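Local atomic coordinates of DNA ligase (Archaeoglobus fulgidus, PDB entry 3GDE), a protein that probably seals nicks in double-stranded DNA during replication, recombination and repair, using ATP and passing through a covalent enzyme-AMP intermediate. Residues C13-E17 / R156-R160; A240-M244 / K416-K420. All coordinates share one frame. Numbering follows the deposited sequence.

How the contacts relate
From the N terminus, the chain runs through helix 6-16 and comes back to meet it with helix 152-162; the 138 residues between the segments of contact 1 are largely helical and contain no strand. Contact 1 closes this loop and ties together two helices of the N-terminal DNA-binding region. Contact 2 opens later, on helix 237-243: 171 residues of mixed helix and strand lie between its segments, and segment 416-420 joins that helix to a strand of the adenylation domain sheet. The two loops follow in series, neither nested nor crossed. Their centres lie about 45 Å apart, on opposite sides of the chain's centre, and each contact lies within a different region: N-terminal DNA-binding, and adenylation.

Contact 1. Residues C13-E17 / R156-R160; sequences CERLE and RYLTR
A very short hydrogen bond, 2.4 Å from Y157 OH to E17 OE2, marks this meeting of the end of helix 6-16 with helix 152-162. The same carboxylate oxygen receives R160 NH1 at 2.6 Å in a salt bridge and lies 3.6 Å from R156 NH2 in a looser one, so a single anionic atom draws in a phenol and two guanidinium groups, each approached at its edge. C13 and Y157 set the register, with CA atoms 8.1 Å apart. C13 and E14 are helical, as is all of 156-160, where R160 N bonds to R156 O at 3.1 Å. R156 (t, t) and, one turn beyond it, the extended R160 (m, t, t) therefore lie on one side of their helix and both reach E17 (chi1 m). Such contacts join the two helices in the all-helical N-terminal region of the ligase, away from the nucleotide site. Compact C13 (chi1 m) suits close packing on an aromatic face: its CB sits 3.8 Å from the ring centroid of Y157 (chi1 m), a CH-pi contact, with SG 4.9 Å from that centroid. E14 CG makes a van der Waals approach of 3.3 Å to R156 NH2, while R156 NH1 is held by a salt bridge to E99. R160 has a second anionic partner in D93, and a water joins E17 OE1 at 2.6 Å to R160 NH2 at 2.8 Å.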
ATOM      1  N   CYS A  13     -11.206  -3.269 -20.962  1.00 26.61           N
ATOM      2  CA  CYS A  13      -9.982  -3.760 -20.312  1.00 27.01           C
ATOM      3  C   CYS A  13      -9.259  -4.799 -21.155  1.00 27.95           C
ATOM      4  O   CYS A  13      -8.029  -4.784 -21.249  1.00 27.28           O
ATOM      5  CB  CYS A  13     -10.296  -4.353 -18.939  1.00 26.71           C
ATOM      6  SG  CYS A  13     -10.742  -3.121 -17.721  1.00 25.53           S
ATOM      7  N   GLU A  14     -10.031  -5.698 -21.762  1.00 29.36           N
ATOM      8  CA  GLU A  14      -9.483  -6.732 -22.620  1.00 30.83           C
ATOM      9  C   GLU A  14      -8.635  -6.135 -23.745  1.00 31.54           C
ATOM     10  O   GLU A  14      -7.544  -6.633 -24.034  1.00 31.21           O
ATOM     11  CB  GLU A  14     -10.597  -7.589 -23.186  1.00 31.11           C
ATOM     12  CG  GLU A  14     -10.113  -8.937 -23.659  1.00 34.22           C
ATOM     13  CD  GLU A  14     -10.227  -9.115 -25.150  1.00 39.40           C
ATOM     14  OE1 GLU A  14      -9.837  -8.194 -25.908  1.00 41.17           O
ATOM     15  OE2 GLU A  14     -10.724 -10.191 -25.565  1.00 42.76           O
ATOM     16  N   ARG A  15      -9.134  -5.054 -24.349  1.00 32.24           N
ATOM     17  CA  ARG A  15      -8.432  -4.365 -25.424  1.00 33.26           C
ATOM     18  C   ARG A  15      -7.129  -3.698 -24.955  1.00 33.37           C
ATOM     19  O   ARG A  15      -6.179  -3.579 -25.724  1.00 33.90           O
ATOM     20  CB  ARG A  15      -9.371  -3.367 -26.111  1.00 33.59           C
ATOM     21  CG  ARG A  15     -10.155  -3.972 -27.272  1.00 36.28           C
ATOM     22  CD  ARG A  15     -11.476  -3.240 -27.568  1.00 40.60           C
ATOM     23  NE  ARG A  15     -12.622  -4.003 -27.067  1.00 43.74           N
ATOM     24  CZ  ARG A  15     -13.291  -4.918 -27.774  1.00 45.24           C
ATOM     25  NH1 ARG A  15     -12.951  -5.180 -29.035  1.00 44.88           N
ATOM     26  NH2 ARG A  15     -14.306  -5.575 -27.218  1.00 46.80           N
ATOM     27  N   LEU A  16      -7.078  -3.294 -23.689  1.00 33.80           N
ATOM     28  CA  LEU A  16      -5.882  -2.679 -23.105  1.00 33.67           C
ATOM     29  C   LEU A  16      -4.740  -3.665 -22.896  1.00 34.67           C
ATOM     30  O   LEU A  16      -3.580  -3.258 -22.819  1.00 34.78           O
ATOM     31  CB  LEU A  16      -6.207  -2.023 -21.763  1.00 33.39           C
ATOM     32  CG  LEU A  16      -7.107  -0.797 -21.683  1.00 32.83           C
ATOM     33  CD1 LEU A  16      -7.205  -0.370 -20.233  1.00 32.58           C
ATOM     34  CD2 LEU A  16      -6.614   0.348 -22.569  1.00 30.45           C
ATOM     35  N   GLU A  17      -5.072  -4.950 -22.775  1.00 35.54           N
ATOM     36  CA  GLU A  17      -4.076  -6.000 -22.560  1.00 37.03           C
ATOM     37  C   GLU A  17      -3.055  -6.095 -23.694  1.00 37.56           C
ATOM     38  O   GLU A  17      -1.893  -6.414 -23.467  1.00 38.00           O
ATOM     39  CB  GLU A  17      -4.751  -7.364 -22.372  1.00 37.15           C
ATOM     40  CG  GLU A  17      -5.660  -7.434 -21.174  1.00 37.82           C
ATOM     41  CD  GLU A  17      -5.659  -8.784 -20.492  1.00 39.36           C
ATOM     42  OE1 GLU A  17      -4.871  -9.673 -20.897  1.00 38.16           O
ATOM     43  OE2 GLU A  17      -6.448  -8.943 -19.528  1.00 39.65           O
ATOM     44  N   ARG A 156     -13.909 -12.926 -15.888  1.00 24.85           N
ATOM     45  CA  ARG A 156     -12.466 -12.723 -15.916  1.00 24.99           C
ATOM     46  C   ARG A 156     -12.013 -11.542 -15.065  1.00 24.86           C
ATOM     47  O   ARG A 156     -11.187 -11.717 -14.175  1.00 25.17           O
ATOM     48  CB  ARG A 156     -12.013 -12.548 -17.355  1.00 24.67           C
ATOM     49  CG  ARG A 156     -10.548 -12.215 -17.543  1.00 25.44           C
ATOM     50  CD  ARG A 156     -10.155 -12.745 -18.888  1.00 27.34           C
ATOM     51  NE  ARG A 156      -9.411 -11.783 -19.665  1.00 25.12           N
ATOM     52  CZ  ARG A 156      -9.250 -11.865 -20.977  1.00 25.52           C
ATOM     53  NH1 ARG A 156      -9.783 -12.867 -21.655  1.00 26.47           N
ATOM     54  NH2 ARG A 156      -8.552 -10.938 -21.611  1.00 27.31           N
ATOM     55  N   TYR A 157     -12.551 -10.348 -15.335  1.00 24.99           N
ATOM     56  CA  TYR A 157     -12.146  -9.135 -14.597  1.00 24.82           C
ATOM     57  C   TYR A 157     -12.768  -8.988 -13.212  1.00 24.76           C
ATOM     58  O   TYR A 157     -12.228  -8.292 -12.375  1.00 24.77           O
ATOM     59  CB  TYR A 157     -12.307  -7.876 -15.450  1.00 24.65           C
ATOM     60  CG  TYR A 157     -11.368  -7.914 -16.628  1.00 24.87           C
ATOM     61  CD1 TYR A 157      -9.999  -7.727 -16.450  1.00 24.22           C
ATOM     62  CD2 TYR A 157     -11.840  -8.190 -17.918  1.00 25.82           C
ATOM     63  CE1 TYR A 157      -9.124  -7.792 -17.519  1.00 24.41           C
ATOM     64  CE2 TYR A 157     -10.973  -8.263 -18.997  1.00 24.10           C
ATOM     65  CZ  TYR A 157      -9.617  -8.060 -18.788  1.00 25.02           C
ATOM     66  OH  TYR A 157      -8.737  -8.129 -19.840  1.00 25.67           O
ATOM     67  N   LEU A 158     -13.896  -9.645 -12.969  1.00 24.85           N
ATOM     68  CA  LEU A 158     -14.452  -9.726 -11.615  1.00 25.08           C
ATOM     69  C   LEU A 158     -13.477 -10.480 -10.728  1.00 24.49           C
ATOM     70  O   LEU A 158     -13.192 -10.075  -9.595  1.00 24.61           O
ATOM     71  CB  LEU A 158     -15.801 -10.458 -11.621  1.00 25.04           C
ATOM     72  CG  LEU A 158     -17.123  -9.747 -11.284  1.00 26.76           C
ATOM     73  CD1 LEU A 158     -17.026  -8.231 -11.219  1.00 25.84           C
ATOM     74  CD2 LEU A 158     -18.268 -10.182 -12.222  1.00 25.66           C
ATOM     75  N   THR A 159     -12.970 -11.581 -11.261  1.00 24.12           N
ATOM     76  CA  THR A 159     -12.041 -12.445 -10.554  1.00 24.17           C
ATOM     77  C   THR A 159     -10.721 -11.705 -10.315  1.00 24.06           C
ATOM     78  O   THR A 159     -10.207 -11.694  -9.195  1.00 24.29           O
ATOM     79  CB  THR A 159     -11.820 -13.756 -11.352  1.00 24.37           C
ATOM     80  OG1 THR A 159     -13.074 -14.445 -11.483  1.00 24.04           O
ATOM     81  CG2 THR A 159     -10.799 -14.678 -10.670  1.00 24.43           C
ATOM     82  N   ARG A 160     -10.201 -11.064 -11.360  1.00 23.71           N
ATOM     83  CA  ARG A 160      -8.938 -10.332 -11.273  1.00 23.50           C
ATOM     84  C   ARG A 160      -9.039  -9.137 -10.329  1.00 23.76           C
ATOM     85  O   ARG A 160      -8.074  -8.801  -9.641  1.00 23.44           O
ATOM     86  CB  ARG A 160      -8.469  -9.894 -12.657  1.00 23.10           C
ATOM     87  CG  ARG A 160      -7.967 -11.055 -13.504  1.00 23.22           C
ATOM     88  CD  ARG A 160      -7.181 -10.573 -14.693  1.00 22.48           C
ATOM     89  NE  ARG A 160      -6.913 -11.636 -15.658  1.00 21.46           N
ATOM     90  CZ  ARG A 160      -6.429 -11.408 -16.876  1.00 22.39           C
ATOM     91  NH1 ARG A 160      -6.172 -10.169 -17.263  1.00 22.03           N
ATOM     92  NH2 ARG A 160      -6.215 -12.410 -17.717  1.00 23.90           N
TER
HETATM   93  O   HOH W   1      -4.921 -12.157 -20.131  1.00 35.23           O

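Contact 2. Residues A240-M244 / K416-K420; sequences AVREM and KNWLK. With PO4 (phosphate ion), chain C; PO4 (phosphate ion), chain B.
The adenylation domain of a nucleotidyltransferase-fold ligase supplies both segments: the C-terminal end of helix 237-243, and the corner leading into strand 419-422, where K420 belongs to the lysine-containing motif V of the family. A240 CA and L419 CA are 7.1 Å apart; the M244 CA and N417 CA atoms are 8.5 Å apart. No hydrogen bond crosses; the contact is van der Waals, between side chains and, at M244, between a methyl and backbone oxygens. A240 is small enough to bring the helix close, its CB 3.6 Å from L419 CD1. L419 (m, t) turns toward the helix, and its CD1 also meets M244 CE at 3.9 Å. M244, the first residue to leave helical angles (phi/psi -82/132), carries a long, flexible side chain stretched out as m, t, t, which lays CE against the corner, 3.2 Å from K416 O and 3.3 Å from N417 O. At the exposed border, E243 (t, t) and the extended K416 (m, t, t, t) converge from their two segments: E243 OE1 lies 3.5 Å from K416 CD, but 4.2 Å from K416 NZ, beyond a salt bridge. CA-to-CB of W418 and K420 points away from the helix. The W418 indole comes within about 4 Å of the side chains of R257 and F340, predicted ATP-binding residues, and K420, also predicted to bind ATP, extends into a site where phosphate ions, probably from the crystallisation liquor, also bond to K252 and R414. K420 NZ donates to O2 of the chain B phosphate at 2.6 Å and to O2 and O4 of the chain C phosphate at 3.0 and 3.1 Å.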
ATOM      1  N   ALA A 240      24.814  16.162   4.357  1.00 62.71           N
ATOM      2  CA  ALA A 240      23.443  16.616   4.559  1.00 63.28           C
ATOM      3  C   ALA A 240      23.424  18.004   5.202  1.00 63.72           C
ATOM      4  O   ALA A 240      22.738  18.912   4.722  1.00 63.90           O
ATOM      5  CB  ALA A 240      22.675  15.615   5.417  1.00 63.11           C
ATOM      6  N   VAL A 241      24.204  18.169   6.269  1.00 64.26           N
ATOM      7  CA  VAL A 241      24.202  19.414   7.045  1.00 64.90           C
ATOM      8  C   VAL A 241      25.054  20.523   6.403  1.00 65.13           C
ATOM      9  O   VAL A 241      25.321  21.555   7.027  1.00 65.27           O
ATOM     10  CB  VAL A 241      24.567  19.159   8.549  1.00 64.89           C
ATOM     11  CG1 VAL A 241      26.045  18.890   8.719  1.00 65.42           C
ATOM     12  CG2 VAL A 241      24.124  20.323   9.433  1.00 65.19           C
ATOM     13  N   ARG A 242      25.462  20.309   5.151  1.00 65.39           N
ATOM     14  CA  ARG A 242      26.113  21.357   4.366  1.00 65.67           C
ATOM     15  C   ARG A 242      25.299  21.764   3.130  1.00 65.49           C
ATOM     16  O   ARG A 242      25.366  22.925   2.699  1.00 65.53           O
ATOM     17  CB  ARG A 242      27.564  20.996   4.009  1.00 65.69           C
ATOM     18  CG  ARG A 242      27.747  19.965   2.908  1.00 66.04           C
ATOM     19  CD  ARG A 242      29.208  19.914   2.462  1.00 66.58           C
ATOM     20  NE  ARG A 242      29.408  18.994   1.339  1.00 68.58           N
ATOM     21  CZ  ARG A 242      29.980  17.794   1.434  1.00 69.13           C
ATOM     22  NH1 ARG A 242      30.435  17.347   2.600  1.00 69.03           N
ATOM     23  NH2 ARG A 242      30.103  17.037   0.349  1.00 69.46           N
ATOM     24  N   GLU A 243      24.536  20.819   2.568  1.00 65.17           N
ATOM     25  CA  GLU A 243      23.567  21.146   1.516  1.00 64.85           C
ATOM     26  C   GLU A 243      22.554  22.141   2.088  1.00 64.07           C
ATOM     27  O   GLU A 243      22.341  23.215   1.525  1.00 63.98           O
ATOM     28  CB  GLU A 243      22.872  19.898   0.957  1.00 64.82           C
ATOM     29  CG  GLU A 243      21.839  20.224  -0.131  1.00 65.55           C
ATOM     30  CD  GLU A 243      21.314  19.006  -0.886  1.00 65.98           C
ATOM     31  OE1 GLU A 243      20.889  19.183  -2.054  1.00 67.10           O
ATOM     32  OE2 GLU A 243      21.316  17.882  -0.323  1.00 67.53           O
ATOM     33  N   MET A 244      21.939  21.770   3.206  1.00 63.21           N
ATOM     34  CA  MET A 244      21.260  22.731   4.060  1.00 62.41           C
ATOM     35  C   MET A 244      22.358  23.352   4.904  1.00 61.67           C
ATOM     36  O   MET A 244      23.189  22.634   5.461  1.00 62.02           O
ATOM     37  CB  MET A 244      20.255  22.038   4.973  1.00 62.35           C
ATOM     38  CG  MET A 244      19.277  21.132   4.259  1.00 62.66           C
ATOM     39  SD  MET A 244      18.424  20.073   5.432  1.00 62.69           S
ATOM     40  CE  MET A 244      17.657  18.896   4.318  1.00 62.10           C
ATOM     41  N   LYS A 416      14.739  16.182  -1.225  1.00 36.82           N
ATOM     42  CA  LYS A 416      15.902  16.427  -0.381  1.00 37.86           C
ATOM     43  C   LYS A 416      15.635  17.351   0.821  1.00 37.52           C
ATOM     44  O   LYS A 416      16.553  17.640   1.584  1.00 37.91           O
ATOM     45  CB  LYS A 416      17.054  16.974  -1.227  1.00 38.06           C
ATOM     46  CG  LYS A 416      17.588  15.975  -2.247  1.00 39.59           C
ATOM     47  CD  LYS A 416      18.918  16.423  -2.856  1.00 39.59           C
ATOM     48  CE  LYS A 416      19.253  15.608  -4.116  1.00 42.32           C
ATOM     49  NZ  LYS A 416      20.250  16.316  -4.993  1.00 43.48           N
ATOM     50  N   ASN A 417      14.393  17.805   0.998  1.00 36.97           N
ATOM     51  CA  ASN A 417      14.064  18.695   2.122  1.00 36.59           C
ATOM     52  C   ASN A 417      14.128  18.011   3.493  1.00 35.80           C
ATOM     53  O   ASN A 417      14.330  18.665   4.519  1.00 35.63           O
ATOM     54  CB  ASN A 417      12.699  19.357   1.919  1.00 37.11           C
ATOM     55  CG  ASN A 417      12.754  20.554   0.969  1.00 38.55           C
ATOM     56  OD1 ASN A 417      11.717  21.036   0.501  1.00 40.32           O
ATOM     57  ND2 ASN A 417      13.959  21.040   0.688  1.00 40.00           N
ATOM     58  N   TRP A 418      13.925  16.698   3.495  1.00 34.64           N
ATOM     59  CA  TRP A 418      14.124  15.868   4.672  1.00 33.43           C
ATOM     60  C   TRP A 418      15.133  14.820   4.263  1.00 33.28           C
ATOM     61  O   TRP A 418      15.039  14.245   3.164  1.00 32.70           O
ATOM     62  CB  TRP A 418      12.834  15.158   5.082  1.00 32.56           C
ATOM     63  CG  TRP A 418      11.723  16.011   5.648  1.00 32.28           C
ATOM     64  CD1 TRP A 418      11.622  17.379   5.630  1.00 31.30           C
ATOM     65  CD2 TRP A 418      10.519  15.529   6.275  1.00 30.97           C
ATOM     66  NE1 TRP A 418      10.448  17.774   6.235  1.00 30.89           N
ATOM     67  CE2 TRP A 418       9.754  16.661   6.638  1.00 30.90           C
ATOM     68  CE3 TRP A 418      10.028  14.250   6.583  1.00 29.59           C
ATOM     69  CZ2 TRP A 418       8.516  16.554   7.294  1.00 30.97           C
ATOM     70  CZ3 TRP A 418       8.802  14.146   7.240  1.00 30.91           C
ATOM     71  CH2 TRP A 418       8.062  15.294   7.586  1.00 31.15           C
ATOM     72  N   LEU A 419      16.102  14.577   5.140  1.00 33.43           N
ATOM     73  CA  LEU A 419      17.086  13.516   4.918  1.00 33.40           C
ATOM     74  C   LEU A 419      17.214  12.649   6.169  1.00 33.29           C
ATOM     75  O   LEU A 419      17.274  13.168   7.287  1.00 32.98           O
ATOM     76  CB  LEU A 419      18.444  14.110   4.529  1.00 33.32           C
ATOM     77  CG  LEU A 419      18.522  15.014   3.290  1.00 33.88           C
ATOM     78  CD1 LEU A 419      19.800  15.832   3.338  1.00 33.99           C
ATOM     79  CD2 LEU A 419      18.441  14.236   1.973  1.00 34.09           C
ATOM     80  N   LYS A 420      17.227  11.332   5.983  1.00 33.19           N
ATOM     81  CA  LYS A 420      17.544  10.432   7.080  1.00 33.70           C
ATOM     82  C   LYS A 420      19.014  10.050   7.039  1.00 33.77           C
ATOM     83  O   LYS A 420      19.543   9.677   5.994  1.00 33.95           O
ATOM     84  CB  LYS A 420      16.635   9.177   7.130  1.00 33.85           C
ATOM     85  CG  LYS A 420      15.985   8.746   5.822  1.00 34.33           C
ATOM     86  CD  LYS A 420      15.125   7.479   5.982  1.00 33.82           C
ATOM     87  CE  LYS A 420      13.914   7.543   5.055  1.00 34.67           C
ATOM     88  NZ  LYS A 420      13.308   6.221   4.734  1.00 34.66           N
TER
HETATM   89  P   PO4 C 557      13.368   3.468   7.103  1.00 56.04           P
HETATM   90  O1  PO4 C 557      13.494   3.342   8.603  1.00 56.03           O
HETATM   91  O2  PO4 C 557      14.552   4.170   6.488  1.00 55.87           O
HETATM   92  O3  PO4 C 557      13.223   2.087   6.514  1.00 56.25           O
HETATM   93  O4  PO4 C 557      12.146   4.292   6.799  1.00 57.07           O
HETATM   94  P   PO4 B 556      10.043   5.192   4.187  1.00 32.49           P
HETATM   95  O1  PO4 B 556       8.966   5.418   5.229  1.00 33.14           O
HETATM   96  O2  PO4 B 556      10.847   6.461   4.087  1.00 31.51           O
HETATM   97  O3  PO4 B 556      10.960   4.061   4.596  1.00 31.33           O
HETATM   98  O4  PO4 B 556       9.394   4.873   2.869  1.00 32.73           O